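Local coordinates for collectin placenta 1 (Mus musculus, PDB 2OX9), which binds glycans, notably the leukocyte cell-surface glycan Lewis(x), through a calcium-dependent C-type lectin carbohydrate-recognition domain, at residues Q50-H55 against A107-A112. Residues are numbered along the deposited sequence; the frame is centred on the assembly and turned at random.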
ATOM      1  N   GLN A  50       3.495  11.279  -5.229  1.00 12.32           N
ATOM      2  CA  GLN A  50       4.589  11.555  -6.147  1.00 14.84           C
ATOM      3  C   GLN A  50       5.934  11.169  -5.545  1.00 14.04           C
ATOM      4  O   GLN A  50       6.781  10.583  -6.226  1.00 14.62           O
ATOM      5  CB  GLN A  50       4.613  13.036  -6.511  1.00 17.28           C
ATOM      6  CG  GLN A  50       4.232  13.344  -7.958  1.00 26.34           C
ATOM      7  CD  GLN A  50       5.091  12.598  -8.972  1.00 27.53           C
ATOM      8  OE1 GLN A  50       6.323  12.661  -8.934  1.00 30.86           O
ATOM      9  NE2 GLN A  50       4.440  11.886  -9.887  1.00 30.05           N
ATOM     10  N   TRP A  51       6.133  11.520  -4.280  1.00 12.53           N
ATOM     11  CA  TRP A  51       7.379  11.212  -3.582  1.00 11.80           C
ATOM     12  C   TRP A  51       7.526   9.693  -3.483  1.00 12.49           C
ATOM     13  O   TRP A  51       8.621   9.151  -3.638  1.00 10.71           O
ATOM     14  CB  TRP A  51       7.355  11.819  -2.178  1.00 13.04           C
ATOM     15  CG  TRP A  51       8.633  11.654  -1.421  1.00 10.90           C
ATOM     16  CD1 TRP A  51       9.765  12.403  -1.545  1.00 10.87           C
ATOM     17  CD2 TRP A  51       8.919  10.651  -0.446  1.00 11.29           C
ATOM     18  NE1 TRP A  51      10.745  11.930  -0.704  1.00 10.84           N
ATOM     19  CE2 TRP A  51      10.253  10.850  -0.019  1.00 11.92           C
ATOM     20  CE3 TRP A  51       8.180   9.598   0.109  1.00  9.19           C
ATOM     21  CZ2 TRP A  51      10.863  10.034   0.932  1.00 10.68           C
ATOM     22  CZ3 TRP A  51       8.791   8.783   1.060  1.00 11.63           C
ATOM     23  CH2 TRP A  51      10.116   9.006   1.460  1.00  9.69           C
ATOM     24  N   ILE A  52       6.417   9.004  -3.221  1.00 10.46           N
ATOM     25  CA  ILE A  52       6.456   7.552  -3.115  1.00 11.00           C
ATOM     26  C   ILE A  52       6.760   6.927  -4.471  1.00 11.19           C
ATOM     27  O   ILE A  52       7.527   5.960  -4.562  1.00  9.27           O
ATOM     28  CB  ILE A  52       5.121   6.992  -2.575  1.00 11.12           C
ATOM     29  CG1 ILE A  52       5.033   7.246  -1.071  1.00 12.67           C
ATOM     30  CG2 ILE A  52       5.013   5.490  -2.855  1.00 14.29           C
ATOM     31  CD1 ILE A  52       3.710   6.801  -0.450  1.00 11.70           C
ATOM     32  N   LYS A  53       6.169   7.501  -5.520  1.00 11.59           N
ATOM     33  CA  LYS A  53       6.354   7.011  -6.880  1.00 13.46           C
ATOM     34  C   LYS A  53       7.830   6.927  -7.279  1.00 12.75           C
ATOM     35  O   LYS A  53       8.271   5.944  -7.873  1.00 13.72           O
ATOM     36  CB  LYS A  53       5.615   7.923  -7.869  1.00 15.20           C
ATOM     37  CG  LYS A  53       5.822   7.547  -9.326  1.00 20.36           C
ATOM     38  CD  LYS A  53       5.433   8.681 -10.247  1.00 23.27           C
ATOM     39  CE  LYS A  53       5.856   8.392 -11.674  1.00 24.42           C
ATOM     40  NZ  LYS A  53       5.419   9.468 -12.594  1.00 26.16           N
ATOM     41  N   LYS A  54       8.602   7.949  -6.944  1.00 12.53           N
ATOM     42  CA  LYS A  54      10.009   7.947  -7.325  1.00 13.48           C
ATOM     43  C   LYS A  54      10.881   6.954  -6.560  1.00 12.18           C
ATOM     44  O   LYS A  54      11.999   6.647  -6.984  1.00 11.63           O
ATOM     45  CB  LYS A  54      10.562   9.366  -7.231  1.00 13.25           C
ATOM     46  CG  LYS A  54      10.060  10.253  -8.372  1.00 21.67           C
ATOM     47  CD  LYS A  54      10.056  11.709  -7.982  1.00 25.52           C
ATOM     48  CE  LYS A  54       9.438  12.575  -9.064  1.00 28.91           C
ATOM     49  NZ  LYS A  54       9.131  13.944  -8.542  1.00 27.38           N
ATOM     50  N   HIS A  55      10.372   6.450  -5.441  1.00  9.75           N
ATOM     51  CA  HIS A  55      11.101   5.468  -4.647  1.00 10.37           C
ATOM     52  C   HIS A  55      10.660   4.036  -4.945  1.00 12.29           C
ATOM     53  O   HIS A  55      11.169   3.087  -4.339  1.00 12.68           O
ATOM     54  CB  HIS A  55      10.904   5.714  -3.155  1.00 12.10           C
ATOM     55  CG  HIS A  55      11.745   6.819  -2.612  1.00 14.90           C
ATOM     56  ND1 HIS A  55      11.315   8.126  -2.563  1.00 16.14           N
ATOM     57  CD2 HIS A  55      13.007   6.818  -2.124  1.00 13.81           C
ATOM     58  CE1 HIS A  55      12.277   8.884  -2.068  1.00 12.79           C
ATOM     59  NE2 HIS A  55      13.314   8.114  -1.794  1.00 15.47           N
ATOM     60  N   ALA A 107      -4.861  -3.406  -1.938  1.00 10.49           N
ATOM     61  CA  ALA A 107      -4.304  -2.457  -2.893  1.00 10.91           C
ATOM     62  C   ALA A 107      -2.787  -2.380  -2.895  1.00  9.83           C
ATOM     63  O   ALA A 107      -2.143  -2.584  -1.863  1.00  9.15           O
ATOM     64  CB  ALA A 107      -4.883  -1.065  -2.644  1.00  9.87           C
ATOM     65  N   GLY A 108      -2.240  -2.049  -4.066  1.00 10.46           N
ATOM     66  CA  GLY A 108      -0.806  -1.917  -4.235  1.00  9.84           C
ATOM     67  C   GLY A 108      -0.439  -1.011  -5.397  1.00 11.50           C
ATOM     68  O   GLY A 108      -1.256  -0.750  -6.288  1.00 10.06           O
ATOM     69  N   LEU A 109       0.802  -0.527  -5.378  1.00 10.76           N
ATOM     70  CA  LEU A 109       1.314   0.366  -6.411  1.00 10.15           C
ATOM     71  C   LEU A 109       1.940  -0.414  -7.571  1.00 10.54           C
ATOM     72  O   LEU A 109       2.777  -1.298  -7.358  1.00 10.41           O
ATOM     73  CB  LEU A 109       2.374   1.305  -5.803  1.00 10.01           C
ATOM     74  CG  LEU A 109       1.966   2.081  -4.540  1.00  9.47           C
ATOM     75  CD1 LEU A 109       3.107   2.931  -4.027  1.00 11.08           C
ATOM     76  CD2 LEU A 109       0.786   2.953  -4.860  1.00  8.85           C
ATOM     77  N   ILE A 110       1.529  -0.096  -8.795  1.00 11.74           N
ATOM     78  CA  ILE A 110       2.086  -0.757  -9.969  1.00 11.16           C
ATOM     79  C   ILE A 110       2.842   0.266 -10.827  1.00 11.40           C
ATOM     80  O   ILE A 110       3.404   1.222 -10.292  1.00 10.65           O
ATOM     81  CB  ILE A 110       0.987  -1.458 -10.802  1.00 12.81           C
ATOM     82  CG1 ILE A 110      -0.162  -0.492 -11.076  1.00 12.21           C
ATOM     83  CG2 ILE A 110       0.497  -2.703 -10.061  1.00 12.85           C
ATOM     84  CD1 ILE A 110      -1.236  -1.073 -11.970  1.00 13.95           C
ATOM     85  N   TYR A 111       2.853   0.082 -12.143  1.00 11.36           N
ATOM     86  CA  TYR A 111       3.589   1.000 -13.008  1.00 14.63           C
ATOM     87  C   TYR A 111       3.211   2.462 -12.814  1.00 14.18           C
ATOM     88  O   TYR A 111       2.040   2.802 -12.629  1.00 15.27           O
ATOM     89  CB  TYR A 111       3.407   0.633 -14.483  1.00 15.82           C
ATOM     90  CG  TYR A 111       4.291   1.452 -15.405  1.00 18.19           C
ATOM     91  CD1 TYR A 111       5.683   1.359 -15.331  1.00 18.35           C
ATOM     92  CD2 TYR A 111       3.735   2.343 -16.320  1.00 17.22           C
ATOM     93  CE1 TYR A 111       6.504   2.142 -16.151  1.00 20.89           C
ATOM     94  CE2 TYR A 111       4.538   3.125 -17.139  1.00 21.45           C
ATOM     95  CZ  TYR A 111       5.920   3.021 -17.053  1.00 21.99           C
ATOM     96  OH  TYR A 111       6.709   3.793 -17.878  1.00 24.81           O
ATOM     97  N   ALA A 112       4.219   3.327 -12.848  1.00 13.40           N
ATOM     98  CA  ALA A 112       3.999   4.762 -12.714  1.00 12.14           C
ATOM     99  C   ALA A 112       3.355   5.153 -11.389  1.00 12.89           C
ATOM    100  O   ALA A 112       2.878   6.278 -11.231  1.00 14.97           O
ATOM    101  CB  ALA A 112       3.135   5.265 -13.894  1.00 13.67           C
TER
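The carbonyl group of Ala112 meets the aliphatic flank of Lys53: three methylenes pass alongside its oxygen, with Lys53 CD nearest at 3.6 Å from Ala112 O. An extended chain, its CG anti to the backbone N (chi1 176°), carries the Lys53 ammonium past that oxygen. Within 50-55, two rings pack on each other. His55 CE1 sits 3.3 Å above one face of the Trp51 indole, out near the edge of the ring system, while the imidazole edge gives an almost straight, in-plane hydrogen bond from His55 ND1 to Trp51 O (3.1 Å), which helps set the rotation of the imidazole. Phe12 stacks on Trp51, and Phe19 on His55.

Deeper in, Ile52 and Leu109 lie roughly perpendicular, both buried, each leaving its backbone toward the other segment. Ile52 CG2 and Leu109 CD1 are only 3.4 Å apart, tight for two methyls. Ile43 touches both side chains; Val41 adds to Ile52, Trp115 and Ile64 to Leu109. The contact thus joins helix 46-54, which contributes Glu48 to a calcium site with Phe42, Asn44 and Glu129, to the end of strand 106-109 and the loop that follows it; in this C-type lectin fold the strand pairs antiparallel with both 62-64 and 115-118.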